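PDB 2O5F: nudix hydrolase DR_0079 from Deinococcus radiodurans, which hydrolyses nucleoside di- and triphosphates to monophosphates with magnesium as cofactor, preferring CDP and CTP. Local coordinates for residues L9-V18 against R30-N38; R42-R53 against D133-P142. All coordinates share one frame; numbering follows the deposited sequence.

Contact 1. Residues L9-V18 against R30-N38; sequences LDLVNERDEV and RWERVRVVN
Arg-35 and Val-12 meet where the N-terminal beta hairpin, strands 8-12 and 18-23, packs on residues 33-35, which lead into strand 35-42, an inner strand of the mixed sheet; the contact is a small, partly hydrated packing of hairpin against sheet, burying 457 Å² in all. One direct backbone bond joins the two, from Val-12 N to Arg-33 O (2.9 Å, N-H...O angle 163°), and the same carbonyl receives a CA-H...O contact from Leu-11. Waters bridge the backbones beside it: one gives a hydrogen to Asp-10 O and accepts from Arg-35 N, while another donates to both Val-12 O and Glu-32 O.

The side chain of Arg-35 enters the hairpin and bends at chi3 (-79°), which turns its guanidinium across the valine. Val-12 CG1 lies over one guanidinium face and packs 3.6 Å from Arg-35 CD; Val-18 CG2 approaches Arg-35 NH2 obliquely at 3.8 Å. A weak salt bridge runs from Arg-35 NH1 to Asp-16 OD1, an atom whose place is less sure; Asp-16 OD2 is hydrogen-bonded to Tyr-78 OH of helix 78-90. On the Asp-10 side a water accepts from Arg-35 NH2 (2.9 Å) and donates to Asp-10 OD1 (2.9 Å). Asp-10 also hydrogen-bonds Ser-74 and Gly-75 of the Nudix box. Replacing Arg-35 with a leucine would probably leave Asp-16 without its cationic neighbour and break the water link to Asp-10.

Val-12 and Glu-17 flank the hairpin connection: Asn-13 to Asp-16 form a type I turn, and Asn-13 OD1 accepts from Arg-15 N and Glu-17 N on opposite faces of its amide, the first bond making an Asx turn. The whole is a beta hairpin docked beside the central sheet of a Nudix fold.

Contact 2. Residues R42-R53 against D133-P142; sequences RNSQGQLWIPRR and DISGGEWLTP
Strands 48-52 and 136-140 run antiparallel, 4.5 Å apart at closest approach with 152° between their directions, as a two-stranded sheet of the Nudix alpha/beta fold. Leu-48 pairs with Leu-140 and Ile-50 with Glu-138, each through two reciprocal backbone hydrogen bonds; Trp-49 with Trp-139 and Pro-51 with Gly-137 are the non-hydrogen-bonded pairs. Past them, Ser-135 N donates to Arg-52 O.

The two tryptophans lie on one face of the ribbon. Trp-49 presents its edge to the face of Trp-139 in a T-shaped stack, the five-membered ring centroids 4.8 Å apart and the planes at 65°; Trp-49 CB sits almost straight above the six-membered ring of Trp-139. With CG anti to the backbone nitrogen (chi1 -169°), the indole of Trp-49 reaches along the strand to Gly-137, whose CA lies 3.5 Å from Trp-49 CZ2; the glycine, with no side chain, lets the ring lie this close. On the other face, which meets helix 142-151, Leu-48 CD1 touches Pro-142 CG and Ile-50 CB touches Leu-140 CD1.

Beyond the tryptophans, Arg-53 spreads its guanidinium over Pro-51 CG and meets Ile-134 at its edge; its pairing with Asp-133 is long and one of charges only, no N-H pointing at the carboxylate. Arg-52 likewise has a long salt bridge to Glu-138, which is also paired with Arg-148.

The far face of Trp-139 is covered by Asn-43, its amide nearly parallel to the ring. Asn-43 OD1 accepts from Gln-45 N and Gln-47 N, and Asn-43 ND2 lies 3.3 Å from Trp-139 CE3 while donating nearly straight to a lone pair of Gln-47 OE1 at 3.0 Å.

In the fold
Contact 1 and contact 2 lie on opposite sides of the chain's centre, about 27 Å between their own centres, and follow one another in the sequence: strand 35-42 leaves contact 1, and strand 48-52, next along the chain, enters contact 2. Residues 133-142 return to it from 80 residues further on. Helix 78-90, carrying the inferred magnesium ligands Glu-85 and Glu-89, touches both, through Tyr-78 at contact 1 and Leu-90 at contact 2. The side chain of Arg-53 is about 4 Å from that of Glu-89 and about 7 Å from that of Glu-85, whereas Leu-9 of contact 1 lies about 9 Å from Glu-85, side chain to side chain.

Contact 1. Residues L9-V18 against R30-N38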
loop_
_atom_site.group_PDB
_atom_site.type_symbol
_atom_site.label_atom_id
_atom_site.label_comp_id
_atom_site.label_asym_id
_atom_site.label_seq_id
_atom_site.Cartn_x
_atom_site.Cartn_y
_atom_site.Cartn_z
ATOM N N LEU A 9 -1.820 -8.206 15.068
ATOM C CA LEU A 9 -2.731 -7.949 13.960
ATOM C C LEU A 9 -4.081 -8.617 14.186
ATOM O O LEU A 9 -4.179 -9.620 14.900
ATOM C CB LEU A 9 -2.130 -8.485 12.657
ATOM C CG LEU A 9 -0.676 -8.105 12.368
ATOM C CD1 LEU A 9 -0.198 -8.793 11.100
ATOM C CD2 LEU A 9 -0.566 -6.602 12.254
ATOM N N ASP A 10 -5.120 -8.057 13.577
ATOM C CA ASP A 10 -6.460 -8.630 13.683
ATOM C C ASP A 10 -6.583 -9.738 12.634
ATOM O O ASP A 10 -6.058 -9.613 11.533
ATOM C CB ASP A 10 -7.530 -7.559 13.410
ATOM C CG ASP A 10 -7.879 -6.740 14.641
ATOM O OD1 ASP A 10 -8.363 -5.596 14.471
ATOM O OD2 ASP A 10 -7.691 -7.242 15.774
ATOM N N LEU A 11 -7.254 -10.828 12.995
ATOM C CA LEU A 11 -7.489 -11.929 12.070
ATOM C C LEU A 11 -8.888 -11.685 11.505
ATOM O O LEU A 11 -9.803 -11.329 12.247
ATOM C CB LEU A 11 -7.455 -13.282 12.794
ATOM C CG LEU A 11 -6.099 -13.847 13.220
ATOM C CD1 LEU A 11 -6.309 -15.033 14.162
ATOM C CD2 LEU A 11 -5.303 -14.271 11.983
ATOM N N VAL A 12 -9.052 -11.864 10.199
ATOM C CA VAL A 12 -10.350 -11.641 9.568
ATOM C C VAL A 12 -10.769 -12.828 8.714
ATOM O O VAL A 12 -9.922 -13.593 8.242
ATOM C CB VAL A 12 -10.328 -10.355 8.686
ATOM C CG1 VAL A 12 -10.021 -9.144 9.540
ATOM C CG2 VAL A 12 -9.296 -10.499 7.573
ATOM N N ASN A 13 -12.080 -12.981 8.534
ATOM C CA ASN A 13 -12.630 -14.062 7.718
ATOM C C ASN A 13 -12.850 -13.587 6.283
ATOM O O ASN A 13 -12.445 -12.484 5.919
ATOM C CB ASN A 13 -13.964 -14.574 8.296
ATOM C CG ASN A 13 -15.047 -13.498 8.344
ATOM O OD1 ASN A 13 -15.035 -12.542 7.572
ATOM N ND2 ASN A 13 -16.002 -13.671 9.247
ATOM N N GLU A 14 -13.500 -14.423 5.477
ATOM C CA GLU A 14 -13.783 -14.095 4.083
ATOM C C GLU A 14 -14.598 -12.826 3.873
ATOM O O GLU A 14 -14.559 -12.222 2.799
ATOM C CB GLU A 14 -14.504 -15.258 3.396
ATOM C CG GLU A 14 -13.589 -16.355 2.902
ATOM C CD GLU A 14 -13.013 -17.211 4.011
ATOM O OE1 GLU A 14 -12.085 -18.000 3.714
ATOM O OE2 GLU A 14 -13.489 -17.111 5.166
ATOM N N ARG A 15 -15.353 -12.437 4.891
ATOM C CA ARG A 15 -16.192 -11.241 4.818
ATOM C C ARG A 15 -15.472 -10.023 5.398
ATOM O O ARG A 15 -16.053 -8.939 5.516
ATOM C CB ARG A 15 -17.492 -11.476 5.593
ATOM C CG ARG A 15 -18.413 -12.537 5.007
ATOM C CD ARG A 15 -18.998 -12.078 3.681
ATOM N NE ARG A 15 -20.152 -12.874 3.253
ATOM C CZ ARG A 15 -20.117 -14.173 2.969
ATOM N NH1 ARG A 15 -18.982 -14.849 3.066
ATOM N NH2 ARG A 15 -21.218 -14.798 2.579
ATOM N N ASP A 16 -14.205 -10.211 5.747
ATOM C CA ASP A 16 -13.386 -9.161 6.338
ATOM C C ASP A 16 -13.945 -8.786 7.702
ATOM O O ASP A 16 -13.995 -7.613 8.075
ATOM C CB ASP A 16 -13.314 -7.924 5.430
ATOM C CG ASP A 16 -12.252 -6.933 5.885
ATOM O OD1 ASP A 16 -11.218 -7.375 6.422
ATOM O OD2 ASP A 16 -12.434 -5.714 5.700
ATOM N N GLU A 17 -14.379 -9.804 8.437
ATOM C CA GLU A 17 -14.907 -9.626 9.782
ATOM C C GLU A 17 -13.839 -10.155 10.724
ATOM O O GLU A 17 -13.256 -11.203 10.471
ATOM C CB GLU A 17 -16.203 -10.421 9.960
ATOM C CG GLU A 17 -17.369 -9.875 9.155
ATOM C CD GLU A 17 -18.523 -10.851 9.032
ATOM O OE1 GLU A 17 -19.616 -10.415 8.604
ATOM O OE2 GLU A 17 -18.345 -12.052 9.342
ATOM N N VAL A 18 -13.581 -9.420 11.800
ATOM C CA VAL A 18 -12.573 -9.813 12.779
ATOM C C VAL A 18 -13.000 -11.045 13.569
ATOM O O VAL A 18 -14.084 -11.070 14.148
ATOM C CB VAL A 18 -12.298 -8.669 13.771
ATOM C CG1 VAL A 18 -11.221 -9.087 14.765
ATOM C CG2 VAL A 18 -11.868 -7.419 13.008
ATOM N N ARG A 30 -0.843 -16.032 8.081
ATOM C CA ARG A 30 -1.295 -16.207 6.705
ATOM C C ARG A 30 -1.769 -14.821 6.263
ATOM O O ARG A 30 -2.683 -14.260 6.866
ATOM C CB ARG A 30 -2.459 -17.198 6.653
ATOM C CG ARG A 30 -2.071 -18.639 6.908
ATOM C CD ARG A 30 -1.202 -19.170 5.784
ATOM N NE ARG A 30 -1.057 -20.622 5.852
ATOM C CZ ARG A 30 -0.382 -21.268 6.799
ATOM N NH1 ARG A 30 0.224 -20.592 7.765
ATOM N NH2 ARG A 30 -0.325 -22.593 6.787
ATOM N N TRP A 31 -1.158 -14.268 5.220
ATOM C CA TRP A 31 -1.527 -12.922 4.783
ATOM C C TRP A 31 -2.968 -12.757 4.322
ATOM O O TRP A 31 -3.535 -11.663 4.429
ATOM C CB TRP A 31 -0.565 -12.429 3.696
ATOM C CG TRP A 31 0.794 -12.109 4.255
ATOM C CD1 TRP A 31 1.948 -12.816 4.069
ATOM C CD2 TRP A 31 1.121 -11.038 5.154
ATOM N NE1 TRP A 31 2.974 -12.255 4.798
ATOM C CE2 TRP A 31 2.494 -11.162 5.472
ATOM C CE3 TRP A 31 0.389 -9.982 5.719
ATOM C CZ2 TRP A 31 3.147 -10.277 6.339
ATOM C CZ3 TRP A 31 1.043 -9.097 6.583
ATOM C CH2 TRP A 31 2.408 -9.251 6.880
ATOM N N GLU A 32 -3.564 -13.835 3.823
ATOM C CA GLU A 32 -4.950 -13.783 3.359
ATOM C C GLU A 32 -5.927 -13.701 4.535
ATOM O O GLU A 32 -7.141 -13.542 4.346
ATOM C CB GLU A 32 -5.276 -15.017 2.510
ATOM C CG GLU A 32 -5.127 -16.334 3.261
ATOM C CD GLU A 32 -3.781 -17.006 3.039
ATOM O OE1 GLU A 32 -2.761 -16.299 2.862
ATOM O OE2 GLU A 32 -3.747 -18.256 3.066
ATOM N N ARG A 33 -5.391 -13.815 5.747
ATOM C CA ARG A 33 -6.211 -13.758 6.953
ATOM C C ARG A 33 -6.021 -12.458 7.731
ATOM O O ARG A 33 -6.492 -12.332 8.862
ATOM C CB ARG A 33 -5.900 -14.959 7.850
ATOM C CG ARG A 33 -6.258 -16.287 7.214
ATOM C CD ARG A 33 -5.851 -17.458 8.090
ATOM N NE ARG A 33 -6.207 -18.730 7.468
ATOM C CZ ARG A 33 -5.901 -19.920 7.978
ATOM N NH1 ARG A 33 -5.230 -20.004 9.122
ATOM N NH2 ARG A 33 -6.262 -21.027 7.343
ATOM N N VAL A 34 -5.325 -11.497 7.125
ATOM C CA VAL A 34 -5.103 -10.203 7.766
ATOM C C VAL A 34 -5.378 -9.037 6.819
ATOM O O VAL A 34 -5.599 -9.231 5.617
ATOM C CB VAL A 34 -3.666 -10.069 8.325
ATOM C CG1 VAL A 34 -3.405 -11.173 9.350
ATOM C CG2 VAL A 34 -2.643 -10.131 7.196
ATOM N N ARG A 35 -5.360 -7.826 7.375
ATOM C CA ARG A 35 -5.640 -6.610 6.615
ATOM C C ARG A 35 -4.427 -5.688 6.459
ATOM O O ARG A 35 -3.619 -5.530 7.376
ATOM C CB ARG A 35 -6.790 -5.838 7.291
ATOM C CG ARG A 35 -7.957 -6.742 7.687
ATOM C CD ARG A 35 -9.301 -6.030 7.889
ATOM N NE ARG A 35 -9.425 -5.344 9.163
ATOM C CZ ARG A 35 -10.579 -5.112 9.792
ATOM N NH1 ARG A 35 -11.742 -5.510 9.277
ATOM N NH2 ARG A 35 -10.567 -4.479 10.952
ATOM N N VAL A 36 -4.300 -5.100 5.275
ATOM C CA VAL A 36 -3.225 -4.157 4.990
ATOM C C VAL A 36 -3.831 -2.949 4.281
ATOM O O VAL A 36 -4.981 -2.989 3.843
ATOM C CB VAL A 36 -2.138 -4.769 4.062
ATOM C CG1 VAL A 36 -1.501 -5.984 4.735
ATOM C CG2 VAL A 36 -2.747 -5.158 2.715
ATOM N N VAL A 37 -3.064 -1.873 4.188
ATOM C CA VAL A 37 -3.519 -0.682 3.483
ATOM C C VAL A 37 -2.441 -0.377 2.450
ATOM O O VAL A 37 -1.261 -0.668 2.659
ATOM C CB VAL A 37 -3.695 0.546 4.426
ATOM C CG1 VAL A 37 -5.013 0.450 5.184
ATOM C CG2 VAL A 37 -2.531 0.625 5.410
ATOM N N ASN A 38 -2.862 0.187 1.327
ATOM C CA ASN A 38 -1.950 0.544 0.258
ATOM C C ASN A 38 -2.465 1.858 -0.303
ATOM O O ASN A 38 -3.674 2.097 -0.320
ATOM C CB ASN A 38 -1.938 -0.529 -0.836
ATOM C CG ASN A 38 -1.119 -1.755 -0.449
ATOM O OD1 ASN A 38 0.072 -1.654 -0.181
ATOM N ND2 ASN A 38 -1.760 -2.915 -0.422
HETATM O O HOH W 1 -5.565 -7.370 10.125
HETATM O O HOH W 2 -7.835 -4.102 11.992
HETATM O O HOH W 3 -9.322 -14.716 5.649
#

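Contact 2. Residues R42-R53 against D133-P142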
loop_
_atom_site.group_PDB
_atom_site.type_symbol
_atom_site.label_atom_id
_atom_site.label_comp_id
_atom_site.label_asym_id
_atom_site.label_seq_id
_atom_site.Cartn_x
_atom_site.Cartn_y
_atom_site.Cartn_z
ATOM N N ARG A 42 -0.647 10.461 -6.415
ATOM C CA ARG A 42 -0.685 10.828 -7.829
ATOM C C ARG A 42 -0.697 12.340 -8.025
ATOM O O ARG A 42 -1.441 13.058 -7.355
ATOM C CB ARG A 42 -1.914 10.220 -8.518
ATOM C CG ARG A 42 -1.952 10.480 -10.022
ATOM C CD ARG A 42 -3.235 9.975 -10.659
ATOM N NE ARG A 42 -4.409 10.578 -10.035
ATOM C CZ ARG A 42 -5.658 10.402 -10.455
ATOM N NH1 ARG A 42 -5.905 9.635 -11.511
ATOM N NH2 ARG A 42 -6.662 10.987 -9.815
ATOM N N ASN A 43 0.128 12.823 -8.948
ATOM C CA ASN A 43 0.189 14.252 -9.208
ATOM C C ASN A 43 -0.777 14.671 -10.318
ATOM O O ASN A 43 -1.552 13.862 -10.822
ATOM C CB ASN A 43 1.622 14.689 -9.547
ATOM C CG ASN A 43 2.174 14.041 -10.816
ATOM O OD1 ASN A 43 1.429 13.551 -11.663
ATOM N ND2 ASN A 43 3.501 14.059 -10.952
ATOM N N SER A 44 -0.722 15.944 -10.691
ATOM C CA SER A 44 -1.607 16.474 -11.720
ATOM C C SER A 44 -1.183 16.037 -13.117
ATOM O O SER A 44 -1.879 16.302 -14.096
ATOM C CB SER A 44 -1.638 17.998 -11.629
ATOM O OG SER A 44 -0.334 18.530 -11.659
ATOM N N GLN A 45 -0.040 15.364 -13.201
ATOM C CA GLN A 45 0.479 14.875 -14.470
ATOM C C GLN A 45 0.066 13.423 -14.708
ATOM O O GLN A 45 0.395 12.838 -15.734
ATOM C CB GLN A 45 2.006 15.004 -14.478
ATOM C CG GLN A 45 2.513 16.437 -14.646
ATOM C CD GLN A 45 3.750 16.733 -13.801
ATOM O OE1 GLN A 45 3.648 17.249 -12.678
ATOM N NE2 GLN A 45 4.924 16.394 -14.330
ATOM N N GLY A 46 -0.663 12.848 -13.756
ATOM C CA GLY A 46 -1.094 11.468 -13.894
ATOM C C GLY A 46 -0.005 10.457 -13.568
ATOM O O GLY A 46 -0.096 9.291 -13.948
ATOM N N GLN A 47 1.031 10.906 -12.867
ATOM C CA GLN A 47 2.135 10.030 -12.480
ATOM C C GLN A 47 1.971 9.621 -11.017
ATOM O O GLN A 47 1.392 10.353 -10.222
ATOM C CB GLN A 47 3.466 10.761 -12.654
ATOM C CG GLN A 47 3.763 11.184 -14.084
ATOM C CD GLN A 47 4.930 12.144 -14.161
ATOM O OE1 GLN A 47 4.973 13.140 -13.437
ATOM N NE2 GLN A 47 5.879 11.863 -15.046
ATOM N N LEU A 48 2.485 8.447 -10.673
ATOM C CA LEU A 48 2.413 7.954 -9.305
ATOM C C LEU A 48 3.823 8.020 -8.711
ATOM O O LEU A 48 4.796 7.709 -9.398
ATOM C CB LEU A 48 1.915 6.503 -9.301
ATOM C CG LEU A 48 0.631 6.186 -10.081
ATOM C CD1 LEU A 48 0.371 4.682 -10.025
ATOM C CD2 LEU A 48 -0.559 6.951 -9.495
ATOM N N TRP A 49 3.956 8.435 -7.454
ATOM C CA TRP A 49 5.292 8.492 -6.867
ATOM C C TRP A 49 5.606 7.095 -6.362
ATOM O O TRP A 49 5.010 6.616 -5.396
ATOM C CB TRP A 49 5.369 9.487 -5.715
ATOM C CG TRP A 49 6.790 9.755 -5.278
ATOM C CD1 TRP A 49 7.717 10.524 -5.920
ATOM C CD2 TRP A 49 7.448 9.219 -4.119
ATOM N NE1 TRP A 49 8.915 10.502 -5.231
ATOM C CE2 TRP A 49 8.776 9.705 -4.126
ATOM C CE3 TRP A 49 7.042 8.371 -3.077
ATOM C CZ2 TRP A 49 9.704 9.372 -3.135
ATOM C CZ3 TRP A 49 7.971 8.041 -2.081
ATOM C CH2 TRP A 49 9.285 8.543 -2.125
ATOM N N ILE A 50 6.557 6.447 -7.019
ATOM C CA ILE A 50 6.909 5.077 -6.672
ATOM C C ILE A 50 8.248 4.985 -5.965
ATOM O O ILE A 50 9.298 5.251 -6.560
ATOM C CB ILE A 50 6.941 4.202 -7.950
ATOM C CG1 ILE A 50 5.572 4.261 -8.651
ATOM C CG2 ILE A 50 7.281 2.765 -7.585
ATOM C CD1 ILE A 50 4.408 3.784 -7.773
ATOM N N PRO A 51 8.231 4.602 -4.680
ATOM C CA PRO A 51 9.498 4.500 -3.960
ATOM C C PRO A 51 10.193 3.178 -4.223
ATOM O O PRO A 51 9.626 2.268 -4.827
ATOM C CB PRO A 51 9.079 4.640 -2.505
ATOM C CG PRO A 51 7.738 3.975 -2.471
ATOM C CD PRO A 51 7.080 4.448 -3.768
ATOM N N ARG A 52 11.431 3.100 -3.761
ATOM C CA ARG A 52 12.242 1.905 -3.889
ATOM C C ARG A 52 12.416 1.425 -2.456
ATOM O O ARG A 52 13.084 2.081 -1.653
ATOM C CB ARG A 52 13.587 2.254 -4.514
ATOM C CG ARG A 52 14.221 1.104 -5.246
ATOM C CD ARG A 52 15.489 1.546 -5.947
ATOM N NE ARG A 52 15.604 0.903 -7.249
ATOM C CZ ARG A 52 14.753 1.098 -8.248
ATOM N NH1 ARG A 52 13.726 1.924 -8.095
ATOM N NH2 ARG A 52 14.925 0.461 -9.395
ATOM N N ARG A 53 11.764 0.305 -2.151
ATOM C CA ARG A 53 11.772 -0.333 -0.833
ATOM C C ARG A 53 12.031 -1.833 -0.990
ATOM O O ARG A 53 11.145 -2.621 -0.588
ATOM C CB ARG A 53 10.413 -0.161 -0.155
ATOM C CG ARG A 53 9.992 1.268 0.086
ATOM C CD ARG A 53 8.523 1.335 0.464
ATOM N NE ARG A 53 8.138 2.678 0.886
ATOM C CZ ARG A 53 6.883 3.098 0.997
ATOM N NH1 ARG A 53 5.881 2.278 0.715
ATOM N NH2 ARG A 53 6.631 4.338 1.392
ATOM N N ASP A 133 13.541 3.387 5.292
ATOM C CA ASP A 133 12.898 2.308 4.553
ATOM C C ASP A 133 12.863 2.564 3.046
ATOM O O ASP A 133 12.647 1.644 2.257
ATOM C CB ASP A 133 11.476 2.089 5.073
ATOM C CG ASP A 133 10.851 0.815 4.539
ATOM O OD1 ASP A 133 11.453 -0.265 4.728
ATOM O OD2 ASP A 133 9.757 0.890 3.937
ATOM N N ILE A 134 13.092 3.813 2.655
ATOM C CA ILE A 134 13.070 4.196 1.247
ATOM C C ILE A 134 14.393 4.802 0.799
ATOM O O ILE A 134 14.860 5.779 1.380
ATOM C CB ILE A 134 11.946 5.219 0.991
ATOM C CG1 ILE A 134 10.595 4.587 1.341
ATOM C CG2 ILE A 134 11.994 5.705 -0.451
ATOM C CD1 ILE A 134 9.419 5.541 1.225
ATOM N N SER A 135 14.991 4.238 -0.247
ATOM C CA SER A 135 16.263 4.754 -0.742
ATOM C C SER A 135 16.086 5.933 -1.695
ATOM O O SER A 135 17.000 6.737 -1.892
ATOM C CB SER A 135 17.063 3.632 -1.426
ATOM O OG SER A 135 16.376 3.076 -2.537
ATOM N N GLY A 136 14.897 6.043 -2.274
ATOM C CA GLY A 136 14.623 7.121 -3.205
ATOM C C GLY A 136 13.311 6.816 -3.896
ATOM O O GLY A 136 12.740 5.756 -3.672
ATOM N N GLY A 137 12.820 7.733 -4.723
ATOM C CA GLY A 137 11.567 7.476 -5.405
ATOM C C GLY A 137 11.485 8.272 -6.687
ATOM O O GLY A 137 12.300 9.161 -6.915
ATOM N N GLU A 138 10.519 7.946 -7.536
ATOM C CA GLU A 138 10.368 8.682 -8.771
ATOM C C GLU A 138 8.928 8.724 -9.253
ATOM O O GLU A 138 8.127 7.828 -8.973
ATOM C CB GLU A 138 11.298 8.111 -9.855
ATOM C CG GLU A 138 11.112 6.645 -10.197
ATOM C CD GLU A 138 12.366 6.000 -10.825
ATOM O OE1 GLU A 138 12.920 6.534 -11.818
ATOM O OE2 GLU A 138 12.795 4.935 -10.325
ATOM N N TRP A 139 8.590 9.806 -9.943
ATOM C CA TRP A 139 7.248 9.948 -10.485
ATOM C C TRP A 139 7.249 9.147 -11.778
ATOM O O TRP A 139 8.072 9.373 -12.667
ATOM C CB TRP A 139 6.928 11.417 -10.753
ATOM C CG TRP A 139 6.751 12.220 -9.490
ATOM C CD1 TRP A 139 7.673 13.005 -8.886
ATOM C CD2 TRP A 139 5.559 12.303 -8.692
ATOM N NE1 TRP A 139 7.133 13.585 -7.752
ATOM C CE2 TRP A 139 5.836 13.170 -7.616
ATOM C CE3 TRP A 139 4.284 11.726 -8.791
ATOM C CZ2 TRP A 139 4.882 13.483 -6.640
ATOM C CZ3 TRP A 139 3.333 12.033 -7.819
ATOM C CH2 TRP A 139 3.640 12.908 -6.758
ATOM N N LEU A 140 6.336 8.196 -11.870
ATOM C CA LEU A 140 6.267 7.350 -13.040
ATOM C C LEU A 140 4.842 7.163 -13.491
ATOM O O LEU A 140 3.914 7.128 -12.681
ATOM C CB LEU A 140 6.849 5.969 -12.737
ATOM C CG LEU A 140 8.304 5.817 -12.299
ATOM C CD1 LEU A 140 8.518 4.374 -11.866
ATOM C CD2 LEU A 140 9.257 6.196 -13.431
ATOM N N THR A 141 4.673 7.043 -14.797
ATOM C CA THR A 141 3.359 6.805 -15.350
ATOM C C THR A 141 3.088 5.325 -15.112
ATOM O O THR A 141 4.016 4.522 -15.043
ATOM C CB THR A 141 3.337 7.077 -16.850
ATOM O OG1 THR A 141 4.190 6.134 -17.516
ATOM C CG2 THR A 141 3.831 8.482 -17.128
ATOM N N PRO A 142 1.815 4.947 -14.962
ATOM C CA PRO A 142 1.490 3.535 -14.737
ATOM C C PRO A 142 2.037 2.649 -15.855
ATOM O O PRO A 142 2.445 1.515 -15.615
ATOM C CB PRO A 142 -0.027 3.538 -14.701
ATOM C CG PRO A 142 -0.320 4.869 -14.045
ATOM C CD PRO A 142 0.631 5.800 -14.766
HETATM O O HOH W 4 11.169 11.743 -6.388
HETATM O O HOH W 5 11.869 4.395 -7.657
#